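Local structure of GH26C (Muricauda sp. MAR_2010_75, 6Q78) at residues Pro110-Ser115 with Gly151-Phe156; Glu311-Lys316 with Phe357-His362; Ile186-Glu191 with Tyr245-Gln250; Val340-Asn345 with Asp378-Pro383. The protein probably hydrolyses internal beta-1,4-mannosidic bonds in mannan polysaccharides, as an endo-mannanase of glycoside hydrolase family 26. One frame throughout, in Å; residues are numbered along the deposited sequence.

Interaction 1 of 4, residues Pro110-Ser115 with Gly151-Phe156; sequences PGLLGS and GLVNVF
Leu-112 to Ser-115 and Val-153 to Phe-156 are neighbouring parallel strands of the TIM barrel, the two strands of a beta-alpha-beta unit whose connecting helix is 132-150. Four backbone bonds join them: Val-153 N to Gly-111 O, Leu-113 N to Val-153 O, Val-155 N to Leu-113 O, and Ser-115 N to Val-155 O, the last at 2.8 Å. On the barrel-interior side, Leu-112 CD1 touches two valine methyls, 3.6 Å from Val-155 CG2 and 3.9 Å from Val-153 CG1; Phe-369 and Met-371 of strand 369-372 also reach Leu-112 there. The outer side faces helix 132-150. Here Ser-115 CB sits over one face of the Phe-156 ring, a CH-pi contact 3.7 Å from the centroid and shifted toward the rim. Ser-115 OG, anti to the carbonyl carbon (chi1 -65°), reaches a water at 2.8 Å. That same water lies 2.8 Å from Asn-154 OD1. Leu-113 O, already bonded by Val-155 N, can also take a proton from the water, which has more acceptors around it than protons to give. A shared water, not a direct side-chain bond, thus links the polar groups of the two strands on this side.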
# COMPACT_ATOMS: atom_id res chain seq x y z
N PRO A 110 -11.44 2.90 -9.53
CA PRO A 110 -11.12 2.87 -8.10
C PRO A 110 -10.71 4.26 -7.62
O PRO A 110 -10.33 5.12 -8.42
CB PRO A 110 -9.97 1.85 -8.01
CG PRO A 110 -9.32 1.93 -9.39
CD PRO A 110 -10.45 2.17 -10.36
N GLY A 111 -10.74 4.46 -6.28
CA GLY A 111 -10.23 5.73 -5.77
C GLY A 111 -8.75 5.76 -5.48
O GLY A 111 -8.19 6.80 -5.13
N LEU A 112 -8.09 4.62 -5.63
CA LEU A 112 -6.68 4.46 -5.29
C LEU A 112 -6.06 3.43 -6.23
O LEU A 112 -6.70 2.44 -6.59
CB LEU A 112 -6.54 4.06 -3.81
CG LEU A 112 -5.18 3.65 -3.26
CD1 LEU A 112 -5.18 3.98 -1.77
CD2 LEU A 112 -4.93 2.22 -3.47
N LEU A 113 -4.83 3.70 -6.63
CA LEU A 113 -4.05 2.81 -7.47
C LEU A 113 -2.82 2.33 -6.71
O LEU A 113 -2.08 3.15 -6.16
CB LEU A 113 -3.58 3.56 -8.72
CG LEU A 113 -2.62 2.77 -9.64
CD1 LEU A 113 -3.37 1.54 -10.18
CD2 LEU A 113 -2.07 3.64 -10.75
N GLY A 114 -2.61 1.02 -6.69
CA GLY A 114 -1.39 0.43 -6.13
C GLY A 114 -0.42 0.10 -7.25
O GLY A 114 -0.80 -0.43 -8.29
N SER A 115 0.85 0.46 -7.02
CA SER A 115 1.95 0.10 -7.94
C SER A 115 3.11 -0.46 -7.13
O SER A 115 3.07 -0.54 -5.90
CB SER A 115 2.45 1.37 -8.65
OG SER A 115 1.36 1.86 -9.48
N GLY A 151 -7.27 12.43 -9.74
CA GLY A 151 -7.44 12.65 -8.31
C GLY A 151 -7.26 11.44 -7.43
O GLY A 151 -7.46 11.55 -6.21
N LEU A 152 -6.95 10.29 -8.00
CA LEU A 152 -6.76 9.09 -7.19
C LEU A 152 -5.54 9.23 -6.31
O LEU A 152 -4.63 10.03 -6.57
CB LEU A 152 -6.54 7.86 -8.07
CG LEU A 152 -7.76 7.20 -8.74
CD1 LEU A 152 -8.52 8.13 -9.66
CD2 LEU A 152 -7.30 5.96 -9.47
N VAL A 153 -5.51 8.41 -5.25
CA VAL A 153 -4.35 8.25 -4.37
C VAL A 153 -3.47 7.15 -4.96
O VAL A 153 -3.96 6.15 -5.45
CB VAL A 153 -4.84 7.87 -2.97
CG1 VAL A 153 -3.70 7.57 -2.03
CG2 VAL A 153 -5.75 8.96 -2.40
N ASN A 154 -2.14 7.32 -4.86
CA ASN A 154 -1.17 6.33 -5.33
C ASN A 154 -0.38 5.76 -4.16
O ASN A 154 0.18 6.51 -3.36
CB ASN A 154 -0.17 6.95 -6.32
CG ASN A 154 -0.75 7.18 -7.69
OD1 ASN A 154 -0.89 6.24 -8.49
ND2 ASN A 154 -1.08 8.42 -8.00
N VAL A 155 -0.31 4.43 -4.09
CA VAL A 155 0.48 3.72 -3.08
C VAL A 155 1.47 2.82 -3.81
O VAL A 155 1.09 2.13 -4.77
CB VAL A 155 -0.43 2.90 -2.15
CG1 VAL A 155 0.41 2.29 -1.01
CG2 VAL A 155 -1.55 3.74 -1.60
N PHE A 156 2.74 2.82 -3.37
CA PHE A 156 3.75 1.89 -3.88
C PHE A 156 4.25 0.95 -2.79
O PHE A 156 4.66 1.42 -1.72
CB PHE A 156 5.00 2.63 -4.37
CG PHE A 156 4.93 3.14 -5.78
CD1 PHE A 156 4.12 4.25 -6.09
CD2 PHE A 156 5.64 2.51 -6.79
CE1 PHE A 156 4.06 4.75 -7.41
CE2 PHE A 156 5.61 3.03 -8.10
CZ PHE A 156 4.82 4.15 -8.40
O HOH W 1 0.30 3.79 -7.73

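Interaction 2 of 4, residues Glu311-Lys316 with Phe357-His362; sequences ERANQK and FEALTH
Asn-314 carries CG anti to its backbone N (chi1 180°), which points CG from helix 306-327 toward residues 359-362, and His-362 likewise has CG anti to N (chi1 -179°), which sets CG on the side of the amide; the two side chains cross at about a right angle. The amide nitrogen uses both its hydrogens: Asn-314 ND2 donates to Ala-359 O at 3.0 Å and to His-362 O, also at 3.0 Å. Both bonds are nearly straight, and both acceptors lie close to the amide plane, while ND2 itself stands well above the plane of each carbonyl. With two carbonyls three residues apart on one nitrogen, the amide can hardly turn. Asn-314 OD1 lies in the plane of the His-362 ring, at the edge, 3.5 Å from CD2, with amide and ring steeply inclined to each other. An alanine in place of Asn-314 would probably leave the carbonyls of Ala-359 and His-362 without this shared donor and open a gap beside the imidazole edge. Beside the amide, Ala-313 CB meets Ala-359 CB at 4.0 Å. Small residues at this point let the helical segments come within 8.0 Å of each other, axis to axis, their directions 25° apart. The two helices stand next to each other on the outside of the barrel. Ala-313 also leans on Asn-298 of strand 293-298, Asn-314 touches Val-365 in the loop leading to strand 369-372, and Leu-360 packs onto Phe-81 of strand 81-86.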
# COMPACT_ATOMS: atom_id res chain seq x y z
N GLU A 311 -14.40 -11.61 12.65
CA GLU A 311 -14.17 -10.99 13.96
C GLU A 311 -12.69 -10.74 14.20
O GLU A 311 -12.29 -9.65 14.64
CB GLU A 311 -14.76 -11.87 15.07
CG GLU A 311 -16.26 -12.10 14.93
CD GLU A 311 -16.78 -13.07 15.98
OE1 GLU A 311 -17.56 -13.98 15.62
OE2 GLU A 311 -16.41 -12.93 17.17
N ARG A 312 -11.84 -11.75 13.95
CA ARG A 312 -10.40 -11.53 14.06
C ARG A 312 -9.96 -10.34 13.21
O ARG A 312 -9.18 -9.49 13.67
CB ARG A 312 -9.62 -12.79 13.63
CG ARG A 312 -9.87 -13.96 14.53
CD ARG A 312 -8.86 -15.09 14.31
NE ARG A 312 -8.76 -15.55 12.92
CZ ARG A 312 -9.43 -16.58 12.39
NH1 ARG A 312 -10.31 -17.25 13.11
NH2 ARG A 312 -9.22 -16.91 11.12
N ALA A 313 -10.42 -10.27 11.96
CA ALA A 313 -9.99 -9.17 11.09
C ALA A 313 -10.41 -7.82 11.66
O ALA A 313 -9.64 -6.86 11.64
CB ALA A 313 -10.56 -9.35 9.68
N ASN A 314 -11.63 -7.73 12.19
CA ASN A 314 -12.08 -6.48 12.78
C ASN A 314 -11.28 -6.12 14.03
O ASN A 314 -10.92 -4.95 14.23
CB ASN A 314 -13.56 -6.58 13.11
CG ASN A 314 -14.12 -5.32 13.73
OD1 ASN A 314 -14.49 -5.32 14.91
ND2 ASN A 314 -14.17 -4.23 12.96
N GLN A 315 -11.01 -7.10 14.88
CA GLN A 315 -10.24 -6.85 16.10
C GLN A 315 -8.84 -6.35 15.78
O GLN A 315 -8.31 -5.46 16.45
CB GLN A 315 -10.18 -8.11 16.96
CG GLN A 315 -11.53 -8.43 17.60
CD GLN A 315 -11.61 -9.82 18.19
OE1 GLN A 315 -10.70 -10.62 18.04
NE2 GLN A 315 -12.71 -10.10 18.87
N LYS A 316 -8.19 -6.96 14.77
CA LYS A 316 -6.85 -6.52 14.45
C LYS A 316 -6.88 -5.13 13.83
O LYS A 316 -6.05 -4.27 14.17
CB LYS A 316 -6.20 -7.56 13.54
CG LYS A 316 -5.96 -8.91 14.23
CD LYS A 316 -5.62 -9.97 13.17
CE LYS A 316 -5.54 -11.37 13.79
NZ LYS A 316 -5.18 -12.33 12.67
N PHE A 357 -16.90 -5.67 4.54
CA PHE A 357 -17.44 -4.38 4.98
C PHE A 357 -17.59 -4.33 6.49
O PHE A 357 -17.28 -3.31 7.12
CB PHE A 357 -18.78 -4.09 4.31
CG PHE A 357 -19.37 -2.75 4.69
CD1 PHE A 357 -18.89 -1.59 4.10
CD2 PHE A 357 -20.35 -2.67 5.68
CE1 PHE A 357 -19.44 -0.33 4.47
CE2 PHE A 357 -20.89 -1.43 6.05
CZ PHE A 357 -20.43 -0.27 5.44
N GLU A 358 -18.06 -5.42 7.08
CA GLU A 358 -18.20 -5.47 8.53
C GLU A 358 -16.86 -5.33 9.23
O GLU A 358 -16.74 -4.60 10.22
CB GLU A 358 -18.91 -6.77 8.93
CG GLU A 358 -20.35 -6.75 8.52
CD GLU A 358 -21.11 -5.72 9.29
OE1 GLU A 358 -20.81 -5.57 10.50
OE2 GLU A 358 -21.98 -5.03 8.71
N ALA A 359 -15.83 -6.02 8.74
CA ALA A 359 -14.53 -5.87 9.38
C ALA A 359 -14.01 -4.45 9.27
O ALA A 359 -13.26 -3.99 10.14
CB ALA A 359 -13.54 -6.86 8.75
N LEU A 360 -14.31 -3.75 8.15
CA LEU A 360 -13.81 -2.39 7.94
C LEU A 360 -14.57 -1.33 8.73
O LEU A 360 -14.08 -0.20 8.82
CB LEU A 360 -13.92 -2.02 6.45
CG LEU A 360 -13.06 -2.82 5.48
CD1 LEU A 360 -13.36 -2.49 4.01
CD2 LEU A 360 -11.61 -2.53 5.77
N THR A 361 -15.72 -1.66 9.31
CA THR A 361 -16.54 -0.62 9.90
C THR A 361 -16.99 -0.91 11.34
O THR A 361 -17.26 0.03 12.08
CB THR A 361 -17.78 -0.32 9.04
OG1 THR A 361 -18.60 -1.50 8.91
CG2 THR A 361 -17.39 0.18 7.67
N HIS A 362 -17.14 -2.17 11.72
CA HIS A 362 -17.74 -2.47 13.03
C HIS A 362 -16.87 -1.88 14.13
O HIS A 362 -15.65 -1.80 14.01
CB HIS A 362 -17.82 -3.98 13.23
CG HIS A 362 -18.44 -4.40 14.52
ND1 HIS A 362 -19.79 -4.35 14.75
CD2 HIS A 362 -17.88 -4.91 15.65
CE1 HIS A 362 -20.05 -4.78 15.97
NE2 HIS A 362 -18.91 -5.13 16.54

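Interaction 3 of 4, residues Ile186-Glu191 with Tyr245-Gln250; sequences ILPGGE and YIQLWQ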
# COMPACT_ATOMS: atom_id res chain seq x y z
N ILE A 186 22.40 -5.06 3.80
CA ILE A 186 22.07 -3.73 3.29
C ILE A 186 22.11 -2.65 4.36
O ILE A 186 21.96 -1.46 4.03
CB ILE A 186 20.75 -3.69 2.49
CG1 ILE A 186 19.57 -4.04 3.39
CG2 ILE A 186 20.88 -4.55 1.25
CD1 ILE A 186 18.19 -3.76 2.72
N LEU A 187 22.35 -3.03 5.62
CA LEU A 187 22.48 -2.06 6.69
C LEU A 187 23.85 -1.41 6.59
O LEU A 187 24.75 -1.93 5.92
CB LEU A 187 22.39 -2.80 8.02
CG LEU A 187 21.04 -3.49 8.31
CD1 LEU A 187 21.10 -4.30 9.61
CD2 LEU A 187 19.99 -2.42 8.39
N PRO A 188 24.03 -0.25 7.20
CA PRO A 188 25.37 0.36 7.23
C PRO A 188 26.38 -0.65 7.78
O PRO A 188 26.13 -1.31 8.78
CB PRO A 188 25.18 1.56 8.16
CG PRO A 188 23.71 1.92 7.99
CD PRO A 188 23.01 0.58 7.86
N GLY A 189 27.52 -0.77 7.10
CA GLY A 189 28.49 -1.80 7.42
C GLY A 189 28.29 -3.09 6.66
O GLY A 189 29.19 -3.93 6.64
N GLY A 190 27.13 -3.28 6.03
CA GLY A 190 26.90 -4.49 5.24
C GLY A 190 27.58 -4.41 3.88
O GLY A 190 27.82 -3.33 3.32
N GLU A 191 27.90 -5.59 3.33
CA GLU A 191 28.61 -5.61 2.05
C GLU A 191 27.76 -5.12 0.89
O GLU A 191 28.30 -4.77 -0.16
CB GLU A 191 29.21 -7.00 1.80
CG GLU A 191 28.17 -8.07 1.62
CD GLU A 191 28.77 -9.40 1.21
OE1 GLU A 191 29.29 -9.50 0.08
OE2 GLU A 191 28.74 -10.34 2.03
N TYR A 245 15.63 -4.63 11.79
CA TYR A 245 14.51 -4.15 10.97
C TYR A 245 14.28 -2.67 11.20
O TYR A 245 14.10 -1.90 10.25
CB TYR A 245 13.24 -4.96 11.28
CG TYR A 245 12.11 -4.58 10.39
CD1 TYR A 245 11.96 -5.20 9.14
CD2 TYR A 245 11.21 -3.57 10.74
CE1 TYR A 245 10.93 -4.81 8.27
CE2 TYR A 245 10.19 -3.19 9.89
CZ TYR A 245 10.05 -3.83 8.67
OH TYR A 245 9.01 -3.43 7.83
N ILE A 246 14.30 -2.24 12.47
CA ILE A 246 14.06 -0.84 12.79
C ILE A 246 15.18 0.03 12.24
O ILE A 246 14.94 1.13 11.70
CB ILE A 246 13.90 -0.69 14.32
CG1 ILE A 246 12.56 -1.29 14.76
CG2 ILE A 246 13.97 0.78 14.74
CD1 ILE A 246 12.39 -1.25 16.28
N GLN A 247 16.43 -0.44 12.34
CA GLN A 247 17.55 0.31 11.77
C GLN A 247 17.39 0.47 10.27
O GLN A 247 17.68 1.54 9.71
CB GLN A 247 18.87 -0.42 12.07
CG GLN A 247 20.09 0.32 11.58
CD GLN A 247 21.39 -0.47 11.74
OE1 GLN A 247 21.40 -1.58 12.27
NE2 GLN A 247 22.50 0.13 11.31
N LEU A 248 16.96 -0.59 9.58
CA LEU A 248 16.73 -0.50 8.15
C LEU A 248 15.66 0.54 7.83
O LEU A 248 15.84 1.41 6.96
CB LEU A 248 16.30 -1.86 7.61
CG LEU A 248 15.81 -1.86 6.16
CD1 LEU A 248 16.89 -1.39 5.16
CD2 LEU A 248 15.28 -3.24 5.77
N TRP A 249 14.55 0.51 8.58
CA TRP A 249 13.48 1.47 8.34
C TRP A 249 13.95 2.91 8.56
O TRP A 249 13.67 3.80 7.74
CB TRP A 249 12.29 1.16 9.24
CG TRP A 249 11.06 0.74 8.48
CD1 TRP A 249 10.77 -0.52 8.06
CD2 TRP A 249 9.99 1.58 7.99
NE1 TRP A 249 9.58 -0.54 7.38
CE2 TRP A 249 9.08 0.74 7.32
CE3 TRP A 249 9.67 2.96 8.11
CZ2 TRP A 249 7.91 1.22 6.75
CZ3 TRP A 249 8.55 3.41 7.53
CH2 TRP A 249 7.66 2.56 6.88
N GLN A 250 14.65 3.16 9.67
CA GLN A 250 15.05 4.53 9.98
C GLN A 250 16.09 5.02 8.98
O GLN A 250 16.03 6.18 8.54
CB GLN A 250 15.55 4.64 11.42
CG GLN A 250 14.44 4.32 12.42
CD GLN A 250 14.93 4.41 13.85
OE1 GLN A 250 16.14 4.44 14.11
NE2 GLN A 250 13.99 4.44 14.79
O HOH W 2 25.14 -0.88 11.31
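Leu-187 lays one methyl against the backbone N and CB of Leu-248. Leu-187 points at helix 242-259, and its CD2 lies 3.7 Å from Leu-248 N and 3.8 Å from Leu-248 CB, while its other methyl, CD1, comes 3.8 Å from Gln-247 OE1, the side chains of Leu-187 and Gln-247 crossing at a slant. Next to it, Ile-186 has CG1 between its backbone N and carbonyl carbon (chi1 64°), and the chain beyond carries CD1 to within 3.6 Å of Leu-248 CD1; those two side chains also cross at a slant, methyl on methyl. Gln-247 works differently. CG is anti to the backbone N (chi1 -177°) and the chain stays extended, reaching Pro-188 tip to tip, with Gln-247 NE2 3.5 Å from Pro-188 CD. A water finishes the reach: it accepts from Gln-247 NE2 and donates to Pro-188 O, 2.8 Å from each. No direct hydrogen bond crosses, so the apolar contact is backed by a single water-mediated polar link at its more exposed margin. The loop holds its shape through a type II beta turn, Leu-187 to Gly-190, closed by Gly-190 N to Leu-187 O, with Gly-189 at positive phi. Tyr-196 of helix 193-208 touches both Ile-186 and Leu-248. Such packing belongs to the outer shell of a TIM barrel, where a turn leading into one barrel helix rests on the next helix round.

Interaction 4 of 4, residues Val340-Asn345 with Asp378-Pro383; sequences VTLSEN and DTYCTP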
# COMPACT_ATOMS: atom_id res chain seq x y z
N VAL A 340 -10.51 -15.69 -6.13
CA VAL A 340 -11.41 -16.67 -6.73
C VAL A 340 -10.80 -17.13 -8.05
O VAL A 340 -10.47 -16.30 -8.91
CB VAL A 340 -12.80 -16.08 -6.98
CG1 VAL A 340 -13.70 -17.07 -7.71
CG2 VAL A 340 -13.45 -15.67 -5.66
N THR A 341 -10.66 -18.45 -8.21
CA THR A 341 -10.30 -19.07 -9.48
C THR A 341 -11.38 -20.12 -9.74
O THR A 341 -11.45 -21.12 -9.02
CB THR A 341 -8.91 -19.70 -9.38
OG1 THR A 341 -7.97 -18.71 -8.93
CG2 THR A 341 -8.44 -20.25 -10.72
N LEU A 342 -12.25 -19.88 -10.73
CA LEU A 342 -13.50 -20.63 -10.81
C LEU A 342 -13.28 -22.12 -11.07
O LEU A 342 -14.14 -22.94 -10.72
CB LEU A 342 -14.44 -20.02 -11.85
CG LEU A 342 -14.93 -18.61 -11.49
CD1 LEU A 342 -15.70 -18.00 -12.65
CD2 LEU A 342 -15.80 -18.65 -10.23
N SER A 343 -12.14 -22.50 -11.68
CA SER A 343 -11.82 -23.92 -11.86
C SER A 343 -11.38 -24.59 -10.57
O SER A 343 -11.24 -25.83 -10.54
CB SER A 343 -10.71 -24.10 -12.91
OG SER A 343 -9.50 -23.47 -12.49
N GLU A 344 -11.15 -23.82 -9.51
CA GLU A 344 -10.61 -24.33 -8.25
C GLU A 344 -11.51 -24.03 -7.07
O GLU A 344 -11.84 -24.94 -6.30
CB GLU A 344 -9.20 -23.74 -8.00
CG GLU A 344 -8.20 -23.93 -9.15
CD GLU A 344 -6.85 -23.28 -8.86
OE1 GLU A 344 -6.73 -22.58 -7.83
OE2 GLU A 344 -5.90 -23.46 -9.66
N ASN A 345 -11.93 -22.77 -6.89
CA ASN A 345 -12.81 -22.39 -5.80
C ASN A 345 -13.88 -21.43 -6.32
O ASN A 345 -13.79 -20.92 -7.43
CB ASN A 345 -12.04 -21.75 -4.63
CG ASN A 345 -11.28 -20.50 -5.03
OD1 ASN A 345 -10.82 -20.37 -6.17
ND2 ASN A 345 -11.12 -19.57 -4.09
N ASP A 378 -6.96 -16.01 -14.75
CA ASP A 378 -8.24 -16.56 -14.30
C ASP A 378 -8.52 -16.37 -12.82
O ASP A 378 -9.43 -17.00 -12.29
CB ASP A 378 -8.31 -18.05 -14.64
CG ASP A 378 -8.45 -18.29 -16.11
OD1 ASP A 378 -9.24 -17.57 -16.76
OD2 ASP A 378 -7.76 -19.20 -16.62
N THR A 379 -7.78 -15.49 -12.15
CA THR A 379 -7.91 -15.30 -10.72
C THR A 379 -8.30 -13.86 -10.45
O THR A 379 -7.64 -12.94 -10.93
CB THR A 379 -6.58 -15.63 -10.02
OG1 THR A 379 -6.27 -17.01 -10.27
CG2 THR A 379 -6.71 -15.44 -8.52
N TYR A 380 -9.35 -13.66 -9.68
CA TYR A 380 -9.82 -12.31 -9.43
C TYR A 380 -10.14 -12.14 -7.96
O TYR A 380 -10.62 -13.06 -7.30
CB TYR A 380 -11.07 -11.97 -10.29
CG TYR A 380 -12.36 -12.77 -10.01
CD1 TYR A 380 -12.55 -14.02 -10.56
CD2 TYR A 380 -13.38 -12.23 -9.23
CE1 TYR A 380 -13.73 -14.74 -10.34
CE2 TYR A 380 -14.59 -12.94 -9.01
CZ TYR A 380 -14.74 -14.20 -9.57
OH TYR A 380 -15.92 -14.93 -9.40
N CYS A 381 -9.90 -10.93 -7.47
CA CYS A 381 -10.42 -10.59 -6.16
C CYS A 381 -11.38 -9.41 -6.20
O CYS A 381 -11.93 -9.05 -5.16
CB CYS A 381 -9.31 -10.37 -5.13
SG CYS A 381 -8.28 -8.92 -5.44
N THR A 382 -11.58 -8.79 -7.36
CA THR A 382 -12.76 -7.96 -7.56
C THR A 382 -13.44 -8.44 -8.84
O THR A 382 -12.76 -8.77 -9.82
CB THR A 382 -12.40 -6.45 -7.69
OG1 THR A 382 -11.53 -6.24 -8.82
CG2 THR A 382 -11.76 -5.91 -6.39
N PRO A 383 -14.77 -8.52 -8.84
CA PRO A 383 -15.46 -9.15 -9.97
C PRO A 383 -15.68 -8.18 -11.12
O PRO A 383 -15.56 -6.95 -10.98
CB PRO A 383 -16.82 -9.55 -9.36
CG PRO A 383 -17.07 -8.46 -8.34
CD PRO A 383 -15.67 -8.25 -7.71
O HOH W 3 -11.89 -17.91 -13.03
O HOH W 4 -8.52 -21.61 -14.39
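Tyr-380 lies side by side with Val-340, and its ring can be followed outward from CB. CG takes the place between the backbone N and the carbonyl carbon (chi1 64°), which turns CG toward the Val-340 side. CD1 comes first, 3.5 Å from Val-340 O; then CE1, 3.5 Å from Val-340 CG1; then CZ, 3.6 Å from the same methyl. Val-340 CB sits over the ring face, a CH-pi contact with its centroid at 3.9 Å, while Leu-342 CG stands at the ring edge near its plane. The backbones beneath form a short, weakly bonded two-stranded antiparallel pairing, 340-341 with 379-380, built from loops that follow barrel strands 330-336 and 369-372. Val-340 and Tyr-380 are its hydrogen-bonded pair: Val-340 N to Tyr-380 O at 2.9 Å, Tyr-380 N to Val-340 O at 3.0 Å. At the tip, Tyr-380 OH passes Leu-342 CD2 at 3.8 Å and hydrogen-bonds Pro-388 O. An alanine here would probably open a gap beside Val-340 and Leu-342 and leave Pro-388 O without its hydroxyl partner. On the other face of this pairing, Thr-341 OG1 and Thr-379 OG1 share a hydrogen bond of 2.8 Å, and a water bridges Leu-342 N to Asp-378 O.

In the fold
From the N terminus, interaction 1 comes first: it closes the loop through helix 132-150 and joins two adjacent barrel strands. The chain then runs through helix 176-186 into residues 186-191, and interaction 3 closes when helix 242-259 returns against that turn, on the outer shell. Interactions 2 and 4 follow, and they cross: the order is 311-316, 340-345, 357-362, 378-383. Interaction 2 pairs two helices outside the barrel, whereas interaction 4 pairs the loops beyond strands 330-336 and 369-372. None nests within another. Interactions 3 and 4 lie on opposite sides of the chain's centre, their own centres about 39 Å apart, with the barrel strands of interaction 1 nearer the middle.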